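Local coordinates for secreted effector protein SopD (Salmonella typhimurium, PDB 5CPC) that alters host-cell physiology as a type III secreted effector, cooperating with SopB in membrane fission and macropinosome formation during invasion and contributing to replication in macrophages, at residues P199-W203 against G306-S311; V186-R191 against N313-T317; K30-M34 against T159-E163; I78-Y82 against I154-W160. All coordinates share one frame. Residues are numbered along the deposited sequence.

In the fold
The four contacts fall into two groups. Interactions 3 and 4 close first along the chain and share Thr159 and Trp160, the end of helix 141-160; their centres lie about 11 Å apart. The later pair is nested: interaction 1 (199-203 with 306-311) lies within the loop closed by interaction 2 (186-191 with 313-317), with centres about 16 Å apart. Interactions 1 and 4, about 35 Å between centres, sit on opposite sides of the chain's centre. Thus the end of helix 141-160 is held by both segment 30-34, where the modelled chain begins, and helix 76-90, while the C-terminal tail folds back on strand 201-202 and helix 180-190.

Interaction 1: residues P199-W203 against G306-S311; sequences PLVEW and GKDGCS
Two backbone hydrogen bonds grip Gly306: its N donates to Val201 O at 2.9 Å, and its O accepts from Trp203 N at 2.8 Å. This is the pattern of a parallel beta bridge, with Glu202 paired to Gly306 at 5.2 Å between CA atoms, and Val201 and Glu202 extended. A third bond runs from Asp308 N to Glu202 OE1 (2.7 Å); chi1 t and chi2 p carry the carboxylate over to this backbone amide. Beyond the bridge the chain reverses in a type I' beta turn from Lys307 to Cys310, closed by Cys310 N to Lys307 O at 2.8 Å. Asp308 and Gly309 both have positive phi, a conformation that glycine adopts readily. Leu200, chi1 p and chi2 p, points into the bend, its CD2 lying 3.6 Å from Gly309 C and 3.9 Å from Ser311 CB. Gly306 suits its place because a CB there would clash with Leu200 CD2. Ser311 turns its OG to Asn313 N and Ile305 O. The pair forms a small two-stranded parallel sheet at the protein surface, joining strand 201-202, which follows helix 180-190, to strand 305-306, with the Trp203 ring meeting that of His299 after helix 285-298.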
loop_
_atom_site.group_PDB
_atom_site.type_symbol
_atom_site.label_atom_id
_atom_site.label_comp_id
_atom_site.label_asym_id
_atom_site.label_seq_id
_atom_site.Cartn_x
_atom_site.Cartn_y
_atom_site.Cartn_z
ATOM N N PRO A 199 -11.040 11.376 -14.435
ATOM C CA PRO A 199 -11.129 10.716 -15.731
ATOM C C PRO A 199 -9.858 10.942 -16.568
ATOM O O PRO A 199 -9.313 12.070 -16.599
ATOM C CB PRO A 199 -12.330 11.407 -16.403
ATOM C CG PRO A 199 -12.488 12.709 -15.713
ATOM C CD PRO A 199 -12.026 12.464 -14.290
ATOM N N LEU A 200 -9.425 9.883 -17.245
ATOM C CA LEU A 200 -8.166 9.907 -18.003
ATOM C C LEU A 200 -8.121 11.024 -19.034
ATOM O O LEU A 200 -9.130 11.377 -19.628
ATOM C CB LEU A 200 -7.885 8.571 -18.683
ATOM C CG LEU A 200 -8.938 8.046 -19.660
ATOM C CD1 LEU A 200 -8.698 8.590 -21.031
ATOM C CD2 LEU A 200 -8.861 6.553 -19.728
ATOM N N VAL A 201 -6.945 11.602 -19.205
ATOM C CA VAL A 201 -6.710 12.526 -20.278
ATOM C C VAL A 201 -6.048 11.776 -21.426
ATOM O O VAL A 201 -5.114 10.998 -21.200
ATOM C CB VAL A 201 -5.816 13.686 -19.841
ATOM C CG1 VAL A 201 -5.551 14.624 -21.061
ATOM C CG2 VAL A 201 -6.498 14.433 -18.661
ATOM N N GLU A 202 -6.538 12.034 -22.644
ATOM C CA GLU A 202 -6.010 11.427 -23.896
ATOM C C GLU A 202 -4.535 11.815 -24.234
ATOM O O GLU A 202 -4.165 13.005 -24.325
ATOM C CB GLU A 202 -6.995 11.682 -25.079
ATOM C CG GLU A 202 -7.017 10.645 -26.194
ATOM C CD GLU A 202 -7.510 9.217 -25.782
ATOM O OE1 GLU A 202 -6.982 8.251 -26.367
ATOM O OE2 GLU A 202 -8.422 9.018 -24.941
ATOM N N TRP A 203 -3.700 10.773 -24.326
ATOM C CA TRP A 203 -2.274 10.852 -24.651
ATOM C C TRP A 203 -1.973 11.667 -25.908
ATOM O O TRP A 203 -2.483 11.330 -26.965
ATOM C CB TRP A 203 -1.825 9.428 -24.955
ATOM C CG TRP A 203 -0.344 9.296 -25.480
ATOM C CD1 TRP A 203 0.065 8.584 -26.577
ATOM C CD2 TRP A 203 0.849 9.865 -24.901
ATOM N NE1 TRP A 203 1.433 8.660 -26.704
ATOM C CE2 TRP A 203 1.940 9.427 -25.684
ATOM C CE3 TRP A 203 1.099 10.687 -23.787
ATOM C CZ2 TRP A 203 3.262 9.804 -25.411
ATOM C CZ3 TRP A 203 2.401 11.067 -23.511
ATOM C CH2 TRP A 203 3.479 10.612 -24.317
ATOM N N GLY A 306 -4.347 8.241 -20.736
ATOM C CA GLY A 306 -4.809 7.007 -21.331
ATOM C C GLY A 306 -4.731 7.130 -22.841
ATOM O O GLY A 306 -4.459 8.226 -23.392
ATOM N N LYS A 307 -5.000 6.015 -23.520
ATOM C CA LYS A 307 -5.152 6.003 -24.948
ATOM C C LYS A 307 -6.377 5.152 -25.213
ATOM O O LYS A 307 -6.603 4.151 -24.529
ATOM C CB LYS A 307 -3.903 5.438 -25.656
ATOM C CG LYS A 307 -3.754 5.808 -27.157
ATOM C CD LYS A 307 -2.574 5.062 -27.863
ATOM C CE LYS A 307 -2.642 3.508 -27.675
ATOM N NZ LYS A 307 -1.638 2.991 -26.599
ATOM N N ASP A 308 -7.170 5.597 -26.187
ATOM C CA ASP A 308 -8.412 4.940 -26.630
ATOM C C ASP A 308 -9.294 4.492 -25.461
ATOM O O ASP A 308 -9.865 3.423 -25.510
ATOM C CB ASP A 308 -8.102 3.771 -27.602
ATOM C CG ASP A 308 -7.375 4.230 -28.885
ATOM O OD1 ASP A 308 -7.918 5.116 -29.609
ATOM O OD2 ASP A 308 -6.264 3.703 -29.184
ATOM N N GLY A 309 -9.355 5.315 -24.404
ATOM C CA GLY A 309 -10.056 4.974 -23.143
ATOM C C GLY A 309 -9.475 3.952 -22.143
ATOM O O GLY A 309 -10.198 3.520 -21.197
ATOM N N CYS A 310 -8.194 3.576 -22.275
ATOM C CA CYS A 310 -7.638 2.458 -21.423
ATOM C C CYS A 310 -6.491 2.624 -20.408
ATOM O O CYS A 310 -5.600 1.726 -20.304
ATOM C CB CYS A 310 -7.307 1.252 -22.305
ATOM S SG CYS A 310 -8.780 0.581 -23.074
ATOM N N SER A 311 -6.524 3.653 -19.573
ATOM C CA SER A 311 -5.394 3.902 -18.662
ATOM C C SER A 311 -5.124 2.914 -17.517
ATOM O O SER A 311 -6.043 2.430 -16.871
ATOM C CB SER A 311 -5.522 5.298 -18.069
ATOM O OG SER A 311 -4.362 5.653 -17.347
#

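Interaction 2: residues V186-R191 against N313-T317; sequences VYEMMR and NILLT
Leu315 is the apolar plug of this helix-to-tail packing, in which the last turn of helix 180-190 receives the irregular C-terminal tail of the chain. With chi1 m and chi2 t, Leu315 sets CD1 squarely over the Tyr187 ring, 3.6 Å from its centroid and 2° off the normal, a CH-pi contact. Its CD2 meets Met190 CE at 3.8 Å, and its CB lies 3.9 Å from Val186 CG1. The nearest CA pair is Tyr187 and Leu315, 7.3 Å apart. Leu316, chi1 p, adds CD2 at 3.7 Å from both Val186 CG1 and Tyr187 CE1; branched Val186 thus touches both leucines, flexible Met190 reaches Leu315, and helix 248-256 also touches Leu316. At the helix end, Arg191 leaves helical geometry at -135/69, although its N still bonds to Tyr187 O at 2.8 Å. Its long side chain, chi1 m then t and t, runs past Leu315, one guanidinium face against CD2, with NE on Ile232 O and NH1 also in a salt bridge with Glu194. Tyrosine serves both zones here, its ring apolar and its OH accepting from Leu315 N at 2.7 Å. Outermost, Asn313 O receives Arg191 NH1 at 3.1 Å and Arg191 NH2 at 3.3 Å.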
loop_
_atom_site.group_PDB
_atom_site.type_symbol
_atom_site.label_atom_id
_atom_site.label_comp_id
_atom_site.label_asym_id
_atom_site.label_seq_id
_atom_site.Cartn_x
_atom_site.Cartn_y
_atom_site.Cartn_z
ATOM N N VAL A 186 -3.999 7.042 -0.401
ATOM C CA VAL A 186 -2.967 7.071 -1.416
ATOM C C VAL A 186 -3.020 8.378 -2.283
ATOM O O VAL A 186 -2.017 9.047 -2.397
ATOM C CB VAL A 186 -2.994 5.802 -2.241
ATOM C CG1 VAL A 186 -1.970 5.862 -3.356
ATOM C CG2 VAL A 186 -2.772 4.573 -1.288
ATOM N N TYR A 187 -4.180 8.734 -2.859
ATOM C CA TYR A 187 -4.331 10.012 -3.647
ATOM C C TYR A 187 -4.037 11.281 -2.829
ATOM O O TYR A 187 -3.366 12.222 -3.287
ATOM C CB TYR A 187 -5.683 10.051 -4.414
ATOM C CG TYR A 187 -5.622 9.258 -5.727
ATOM C CD1 TYR A 187 -5.661 7.869 -5.726
ATOM C CD2 TYR A 187 -5.403 9.910 -6.949
ATOM C CE1 TYR A 187 -5.529 7.132 -6.892
ATOM C CE2 TYR A 187 -5.324 9.171 -8.166
ATOM C CZ TYR A 187 -5.364 7.792 -8.115
ATOM O OH TYR A 187 -5.251 7.057 -9.274
ATOM N N GLU A 188 -4.451 11.292 -1.567
ATOM C CA GLU A 188 -4.272 12.492 -0.736
ATOM C C GLU A 188 -2.782 12.794 -0.496
ATOM O O GLU A 188 -2.319 13.955 -0.446
ATOM C CB GLU A 188 -4.963 12.236 0.635
ATOM C CG GLU A 188 -5.760 13.430 1.179
ATOM C CD GLU A 188 -6.769 13.017 2.292
ATOM O OE1 GLU A 188 -6.380 13.090 3.475
ATOM O OE2 GLU A 188 -7.925 12.612 1.980
ATOM N N MET A 189 -2.026 11.733 -0.251
ATOM C CA MET A 189 -0.596 11.924 -0.098
ATOM C C MET A 189 0.097 12.234 -1.475
ATOM O O MET A 189 0.916 13.089 -1.519
ATOM C CB MET A 189 0.019 10.654 0.466
ATOM C CG MET A 189 1.501 10.869 0.818
ATOM S SD MET A 189 2.369 9.466 1.587
ATOM C CE MET A 189 2.654 8.603 0.028
ATOM N N MET A 190 -0.175 11.451 -2.550
ATOM C CA MET A 190 0.663 11.597 -3.791
ATOM C C MET A 190 0.171 12.556 -4.820
ATOM O O MET A 190 0.981 13.142 -5.511
ATOM C CB MET A 190 0.703 10.299 -4.490
ATOM C CG MET A 190 1.040 9.348 -3.492
ATOM S SD MET A 190 2.697 8.888 -3.540
ATOM C CE MET A 190 1.994 7.432 -4.339
ATOM N N ARG A 191 -1.158 12.669 -4.981
ATOM C CA ARG A 191 -1.744 13.586 -5.973
ATOM C C ARG A 191 -2.873 14.310 -5.281
ATOM O O ARG A 191 -4.039 14.033 -5.574
ATOM C CB ARG A 191 -2.273 12.787 -7.194
ATOM C CG ARG A 191 -1.194 11.863 -7.877
ATOM C CD ARG A 191 -1.789 11.158 -9.073
ATOM N NE ARG A 191 -0.765 10.396 -9.768
ATOM C CZ ARG A 191 -1.049 9.521 -10.718
ATOM N NH1 ARG A 191 -2.309 9.297 -11.083
ATOM N NH2 ARG A 191 -0.061 8.884 -11.318
ATOM N N ASN A 313 -2.586 4.416 -15.623
ATOM C CA ASN A 313 -1.789 5.431 -14.950
ATOM C C ASN A 313 -2.452 5.936 -13.636
ATOM O O ASN A 313 -2.072 6.974 -13.096
ATOM C CB ASN A 313 -1.441 6.577 -15.897
ATOM C CG ASN A 313 -0.283 6.220 -16.862
ATOM O OD1 ASN A 313 0.749 5.698 -16.451
ATOM N ND2 ASN A 313 -0.476 6.500 -18.156
ATOM N N ILE A 314 -3.425 5.180 -13.118
ATOM C CA ILE A 314 -3.986 5.442 -11.767
ATOM C C ILE A 314 -2.966 5.015 -10.754
ATOM O O ILE A 314 -2.168 4.193 -11.101
ATOM C CB ILE A 314 -5.281 4.649 -11.487
ATOM C CG1 ILE A 314 -5.016 3.128 -11.397
ATOM C CG2 ILE A 314 -6.377 5.035 -12.487
ATOM C CD1 ILE A 314 -5.187 2.350 -12.672
ATOM N N LEU A 315 -2.983 5.545 -9.518
ATOM C CA LEU A 315 -2.046 5.053 -8.471
ATOM C C LEU A 315 -2.431 3.653 -7.991
ATOM O O LEU A 315 -1.567 2.780 -7.735
ATOM C CB LEU A 315 -1.935 6.020 -7.284
ATOM C CG LEU A 315 -1.438 7.409 -7.625
ATOM C CD1 LEU A 315 -1.917 8.407 -6.630
ATOM C CD2 LEU A 315 0.077 7.416 -7.676
ATOM N N LEU A 316 -3.730 3.421 -7.912
ATOM C CA LEU A 316 -4.274 2.106 -7.580
ATOM C C LEU A 316 -5.743 2.188 -7.901
ATOM O O LEU A 316 -6.350 3.256 -7.834
ATOM C CB LEU A 316 -4.101 1.791 -6.075
ATOM C CG LEU A 316 -4.972 2.555 -5.072
ATOM C CD1 LEU A 316 -4.718 2.074 -3.645
ATOM C CD2 LEU A 316 -4.648 4.009 -5.110
ATOM N N THR A 317 -6.318 1.055 -8.276
ATOM C CA THR A 317 -7.760 0.990 -8.358
ATOM C C THR A 317 -8.353 -0.301 -7.757
ATOM O O THR A 317 -7.644 -1.293 -7.520
ATOM C CB THR A 317 -8.250 1.087 -9.800
ATOM O OG1 THR A 317 -9.667 1.257 -9.756
ATOM C CG2 THR A 317 -7.905 -0.212 -10.571
ATOM O OXT THR A 317 -9.572 -0.369 -7.592
#

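Interaction 3: residues K30-M34 against T159-E163; sequences KAIHM and TWHPE
The side chain of Met34 is the chief bump of segment 30-34, fitting a hollow between Trp160 and Pro162. Chi1 p and chi2 t carry its unbranched chain inward, so that SD lies 3.3 Å from Thr159 O and 3.9 Å from Trp160 CE3, while CE reaches Pro162 CG at 3.7 Å. The sulfur meets the edge of the indole, 5.3 Å from the six-membered ring centroid, in a Met-aromatic contact. Ile32 is a second bump, with less of its area covered: with chi1 m and chi2 t it extends CD1 to 3.6 Å from Trp160 CB. The nearest CA pair is Ile32 and Trp160 at 6.2 Å. The irregular segment 30-34, where the modelled chain begins, thus lies against the C-terminal end of helix 141-160, where His161 breaks helical geometry at -139/61 and Pro162 follows, a residue suited to a chain leaving a helix. Helix 49-60 joins the packing through Leu53, which meets Ile32 and Trp160, and Ile60, which meets Met34. The His161 ring presents its edge to the backbone of Lys30 and Ala31, with CE1 3.4 Å from Ala31 O, and is held by ND1 to Glu163 OE1 at 2.9 Å. One small hollow is filled by a water, which accepts from His33 N (2.7 Å) and donates to Trp160 O and Glu163 OE2, each at 2.8 Å.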
loop_
_atom_site.group_PDB
_atom_site.type_symbol
_atom_site.label_atom_id
_atom_site.label_comp_id
_atom_site.label_asym_id
_atom_site.label_seq_id
_atom_site.Cartn_x
_atom_site.Cartn_y
_atom_site.Cartn_z
ATOM N N LYS A 30 -19.989 -5.030 6.820
ATOM C CA LYS A 30 -20.001 -6.122 5.779
ATOM C C LYS A 30 -19.931 -7.544 6.403
ATOM O O LYS A 30 -19.008 -7.843 7.182
ATOM C CB LYS A 30 -18.837 -5.935 4.817
ATOM C CG LYS A 30 -19.231 -5.832 3.356
ATOM C CD LYS A 30 -19.273 -7.204 2.695
ATOM C CE LYS A 30 -18.802 -7.136 1.227
ATOM N NZ LYS A 30 -19.699 -6.400 0.257
ATOM N N ALA A 31 -20.874 -8.411 6.008
ATOM C CA ALA A 31 -21.025 -9.779 6.540
ATOM C C ALA A 31 -19.754 -10.646 6.680
ATOM O O ALA A 31 -19.068 -10.960 5.696
ATOM C CB ALA A 31 -22.122 -10.553 5.749
ATOM N N ILE A 32 -19.467 -11.062 7.914
ATOM C CA ILE A 32 -18.409 -12.003 8.135
ATOM C C ILE A 32 -19.012 -13.413 8.111
ATOM O O ILE A 32 -20.084 -13.647 8.653
ATOM C CB ILE A 32 -17.763 -11.740 9.441
ATOM C CG1 ILE A 32 -17.022 -10.388 9.346
ATOM C CG2 ILE A 32 -16.894 -12.958 9.830
ATOM C CD1 ILE A 32 -16.337 -9.971 10.629
ATOM N N HIS A 33 -18.310 -14.347 7.484
ATOM C CA HIS A 33 -18.834 -15.676 7.250
ATOM C C HIS A 33 -17.961 -16.769 7.832
ATOM O O HIS A 33 -18.382 -17.919 7.886
ATOM C CB HIS A 33 -18.922 -15.944 5.726
ATOM C CG HIS A 33 -19.727 -14.941 4.946
ATOM N ND1 HIS A 33 -21.092 -14.790 5.101
ATOM C CD2 HIS A 33 -19.360 -14.077 3.958
ATOM C CE1 HIS A 33 -21.527 -13.861 4.256
ATOM N NE2 HIS A 33 -20.496 -13.413 3.553
ATOM N N MET A 34 -16.724 -16.436 8.214
ATOM C CA MET A 34 -15.792 -17.473 8.616
ATOM C C MET A 34 -16.295 -18.230 9.862
ATOM O O MET A 34 -17.096 -17.713 10.656
ATOM C CB MET A 34 -14.480 -16.842 8.926
ATOM C CG MET A 34 -14.621 -15.956 10.154
ATOM S SD MET A 34 -13.129 -15.031 10.471
ATOM C CE MET A 34 -11.915 -16.304 10.299
ATOM N N THR A 159 -8.140 -11.291 8.180
ATOM C CA THR A 159 -8.567 -11.705 9.516
ATOM C C THR A 159 -10.058 -12.027 9.494
ATOM O O THR A 159 -10.497 -13.077 9.971
ATOM C CB THR A 159 -8.256 -10.577 10.545
ATOM O OG1 THR A 159 -6.837 -10.506 10.734
ATOM C CG2 THR A 159 -8.934 -10.799 11.902
ATOM N N TRP A 160 -10.847 -11.102 8.982
ATOM C CA TRP A 160 -12.266 -11.299 8.944
ATOM C C TRP A 160 -12.763 -11.904 7.623
ATOM O O TRP A 160 -13.937 -12.326 7.572
ATOM C CB TRP A 160 -13.029 -10.003 9.273
ATOM C CG TRP A 160 -12.664 -9.439 10.603
ATOM C CD1 TRP A 160 -12.353 -8.127 10.888
ATOM C CD2 TRP A 160 -12.536 -10.164 11.846
ATOM N NE1 TRP A 160 -12.052 -7.995 12.227
ATOM C CE2 TRP A 160 -12.142 -9.215 12.842
ATOM C CE3 TRP A 160 -12.720 -11.514 12.219
ATOM C CZ2 TRP A 160 -11.951 -9.572 14.192
ATOM C CZ3 TRP A 160 -12.518 -11.886 13.565
ATOM C CH2 TRP A 160 -12.125 -10.912 14.538
ATOM N N HIS A 161 -11.917 -11.960 6.576
ATOM C CA HIS A 161 -12.386 -12.490 5.273
ATOM C C HIS A 161 -11.390 -13.361 4.606
ATOM O O HIS A 161 -10.956 -13.024 3.499
ATOM C CB HIS A 161 -12.740 -11.369 4.301
ATOM C CG HIS A 161 -13.805 -10.497 4.831
ATOM N ND1 HIS A 161 -15.124 -10.895 4.861
ATOM C CD2 HIS A 161 -13.747 -9.301 5.463
ATOM C CE1 HIS A 161 -15.844 -9.953 5.451
ATOM N NE2 HIS A 161 -15.035 -8.968 5.810
ATOM N N PRO A 162 -11.027 -14.462 5.271
ATOM C CA PRO A 162 -10.062 -15.411 4.811
ATOM C C PRO A 162 -10.517 -16.078 3.484
ATOM O O PRO A 162 -9.679 -16.606 2.746
ATOM C CB PRO A 162 -10.027 -16.432 5.963
ATOM C CG PRO A 162 -11.394 -16.347 6.618
ATOM C CD PRO A 162 -11.657 -14.874 6.551
ATOM N N GLU A 163 -11.829 -16.040 3.197
ATOM C CA GLU A 163 -12.377 -16.599 1.962
ATOM C C GLU A 163 -11.698 -15.861 0.816
ATOM O O GLU A 163 -11.390 -16.485 -0.208
ATOM C CB GLU A 163 -13.919 -16.473 1.906
ATOM C CG GLU A 163 -14.559 -15.017 1.903
ATOM C CD GLU A 163 -14.754 -14.403 3.345
ATOM O OE1 GLU A 163 -15.478 -13.365 3.468
ATOM O OE2 GLU A 163 -14.204 -14.938 4.358
HETATM O O HOH W 1 -15.701 -14.275 6.651
#

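Interaction 4: residues I78-Y82 against I154-W160; sequences INKIY and IGSKMTW
This is a nearly perpendicular helix-helix crossing, partly buried, between helix 76-90 and the C-terminal end of helix 141-160. The axes of the two short segments pass 8.0 Å apart with a signed crossing angle of -96°. Gly155 makes the close approach possible: its CA is 4.7 Å from that of Asn79, and a CB there would come to a tight 3.2 Å from Tyr82 CB. Next to the glycine Tyr82, chi1 t, lays its ring over the small side chain of Ser156, whose CB stands 3.4 Å from the ring centroid and 7° off the normal, a CH-pi contact; the small serine lets the ring lie close over it. Glycine at a helix crossing is a common way to bring two helices close; here Gly155 gives the side chains of Asn79 and Tyr82 direct access to the backbone of helix 141-160. At the far end of the tyrosine ring, Tyr82 OH accepts a hydrogen bond from Trp160 NE1 at 3.1 Å, satisfying the indole nitrogen, with the ring planes at 88°. On the inner side, Ile78 CD1 meets Ile154 CG2 at 4.0 Å, two branched apolar chains near Cys151 and Val176. Asn79, chi1 m, brings OD1 to 3.3 Å from Thr159 OG1, while Thr159 OG1 itself donates to Gly155 O at 2.8 Å, tying its polar end back to its own helix.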
loop_
_atom_site.group_PDB
_atom_site.type_symbol
_atom_site.label_atom_id
_atom_site.label_comp_id
_atom_site.label_asym_id
_atom_site.label_seq_id
_atom_site.Cartn_x
_atom_site.Cartn_y
_atom_site.Cartn_z
ATOM N N ILE A 78 2.389 -8.814 10.066
ATOM C CA ILE A 78 1.492 -7.862 9.412
ATOM C C ILE A 78 0.142 -7.736 10.141
ATOM O O ILE A 78 -0.343 -6.621 10.323
ATOM C CB ILE A 78 1.327 -8.111 7.832
ATOM C CG1 ILE A 78 0.931 -6.809 7.111
ATOM C CG2 ILE A 78 0.395 -9.317 7.515
ATOM C CD1 ILE A 78 0.735 -6.974 5.561
ATOM N N ASN A 79 -0.463 -8.839 10.590
ATOM C CA ASN A 79 -1.722 -8.769 11.389
ATOM C C ASN A 79 -1.645 -8.013 12.722
ATOM O O ASN A 79 -2.674 -7.544 13.249
ATOM C CB ASN A 79 -2.318 -10.179 11.646
ATOM C CG ASN A 79 -2.879 -10.829 10.351
ATOM O OD1 ASN A 79 -3.731 -10.264 9.685
ATOM N ND2 ASN A 79 -2.361 -11.979 9.999
ATOM N N LYS A 80 -0.441 -7.879 13.271
ATOM C CA LYS A 80 -0.312 -7.096 14.513
ATOM C C LYS A 80 -0.843 -5.717 14.344
ATOM O O LYS A 80 -1.485 -5.234 15.245
ATOM C CB LYS A 80 1.115 -7.027 15.032
ATOM C CG LYS A 80 1.596 -8.337 15.655
ATOM C CD LYS A 80 3.034 -8.209 16.199
ATOM C CE LYS A 80 3.583 -9.576 16.555
ATOM N NZ LYS A 80 4.909 -9.423 17.265
ATOM N N ILE A 81 -0.672 -5.130 13.147
ATOM C CA ILE A 81 -0.994 -3.755 12.947
ATOM C C ILE A 81 -2.493 -3.565 13.075
ATOM O O ILE A 81 -2.953 -2.729 13.883
ATOM C CB ILE A 81 -0.432 -3.145 11.582
ATOM C CG1 ILE A 81 1.086 -3.361 11.333
ATOM C CG2 ILE A 81 -0.863 -1.706 11.437
ATOM C CD1 ILE A 81 2.064 -3.122 12.476
ATOM N N TYR A 82 -3.285 -4.307 12.293
ATOM C CA TYR A 82 -4.740 -4.246 12.504
ATOM C C TYR A 82 -5.137 -4.723 13.941
ATOM O O TYR A 82 -5.996 -4.103 14.562
ATOM C CB TYR A 82 -5.550 -5.012 11.415
ATOM C CG TYR A 82 -7.023 -4.984 11.644
ATOM C CD1 TYR A 82 -7.737 -6.190 11.791
ATOM C CD2 TYR A 82 -7.721 -3.769 11.762
ATOM C CE1 TYR A 82 -9.141 -6.196 12.016
ATOM C CE2 TYR A 82 -9.167 -3.748 12.006
ATOM C CZ TYR A 82 -9.843 -4.988 12.126
ATOM O OH TYR A 82 -11.185 -5.050 12.375
ATOM N N ILE A 154 -5.065 -4.640 4.943
ATOM C CA ILE A 154 -4.687 -5.971 4.507
ATOM C C ILE A 154 -4.913 -6.983 5.640
ATOM O O ILE A 154 -5.369 -8.138 5.418
ATOM C CB ILE A 154 -3.214 -6.055 4.150
ATOM C CG1 ILE A 154 -2.912 -5.306 2.847
ATOM C CG2 ILE A 154 -2.845 -7.494 3.890
ATOM C CD1 ILE A 154 -1.402 -5.306 2.433
ATOM N N GLY A 155 -4.529 -6.538 6.846
ATOM C CA GLY A 155 -4.628 -7.347 8.042
ATOM C C GLY A 155 -6.079 -7.609 8.326
ATOM O O GLY A 155 -6.458 -8.739 8.533
ATOM N N SER A 156 -6.893 -6.580 8.260
ATOM C CA SER A 156 -8.299 -6.761 8.472
ATOM C C SER A 156 -9.029 -7.637 7.429
ATOM O O SER A 156 -10.014 -8.296 7.781
ATOM C CB SER A 156 -8.945 -5.426 8.579
ATOM O OG SER A 156 -10.347 -5.514 8.470
ATOM N N LYS A 157 -8.548 -7.687 6.174
ATOM C CA LYS A 157 -9.211 -8.521 5.169
ATOM C C LYS A 157 -8.825 -9.943 5.399
ATOM O O LYS A 157 -9.662 -10.838 5.258
ATOM C CB LYS A 157 -8.871 -8.113 3.738
ATOM C CG LYS A 157 -9.303 -6.701 3.409
ATOM C CD LYS A 157 -10.804 -6.548 3.417
ATOM C CE LYS A 157 -11.127 -5.150 2.954
ATOM N NZ LYS A 157 -12.563 -4.961 2.692
ATOM N N MET A 158 -7.574 -10.156 5.799
ATOM C CA MET A 158 -7.085 -11.470 5.958
ATOM C C MET A 158 -7.634 -12.116 7.252
ATOM O O MET A 158 -7.614 -13.339 7.355
ATOM C CB MET A 158 -5.583 -11.467 5.991
ATOM C CG MET A 158 -4.888 -11.341 4.629
ATOM S SD MET A 158 -3.111 -11.445 4.974
ATOM C CE MET A 158 -2.592 -12.304 3.550
ATOM N N THR A 159 -8.140 -11.291 8.180
ATOM C CA THR A 159 -8.567 -11.705 9.516
ATOM C C THR A 159 -10.058 -12.027 9.494
ATOM O O THR A 159 -10.497 -13.077 9.971
ATOM C CB THR A 159 -8.256 -10.577 10.545
ATOM O OG1 THR A 159 -6.837 -10.506 10.734
ATOM C CG2 THR A 159 -8.934 -10.799 11.902
ATOM N N TRP A 160 -10.847 -11.102 8.982
ATOM C CA TRP A 160 -12.266 -11.299 8.944
ATOM C C TRP A 160 -12.763 -11.904 7.623
ATOM O O TRP A 160 -13.937 -12.326 7.572
ATOM C CB TRP A 160 -13.029 -10.003 9.273
ATOM C CG TRP A 160 -12.664 -9.439 10.603
ATOM C CD1 TRP A 160 -12.353 -8.127 10.888
ATOM C CD2 TRP A 160 -12.536 -10.164 11.846
ATOM N NE1 TRP A 160 -12.052 -7.995 12.227
ATOM C CE2 TRP A 160 -12.142 -9.215 12.842
ATOM C CE3 TRP A 160 -12.720 -11.514 12.219
ATOM C CZ2 TRP A 160 -11.951 -9.572 14.192
ATOM C CZ3 TRP A 160 -12.518 -11.886 13.565
ATOM C CH2 TRP A 160 -12.125 -10.912 14.538
#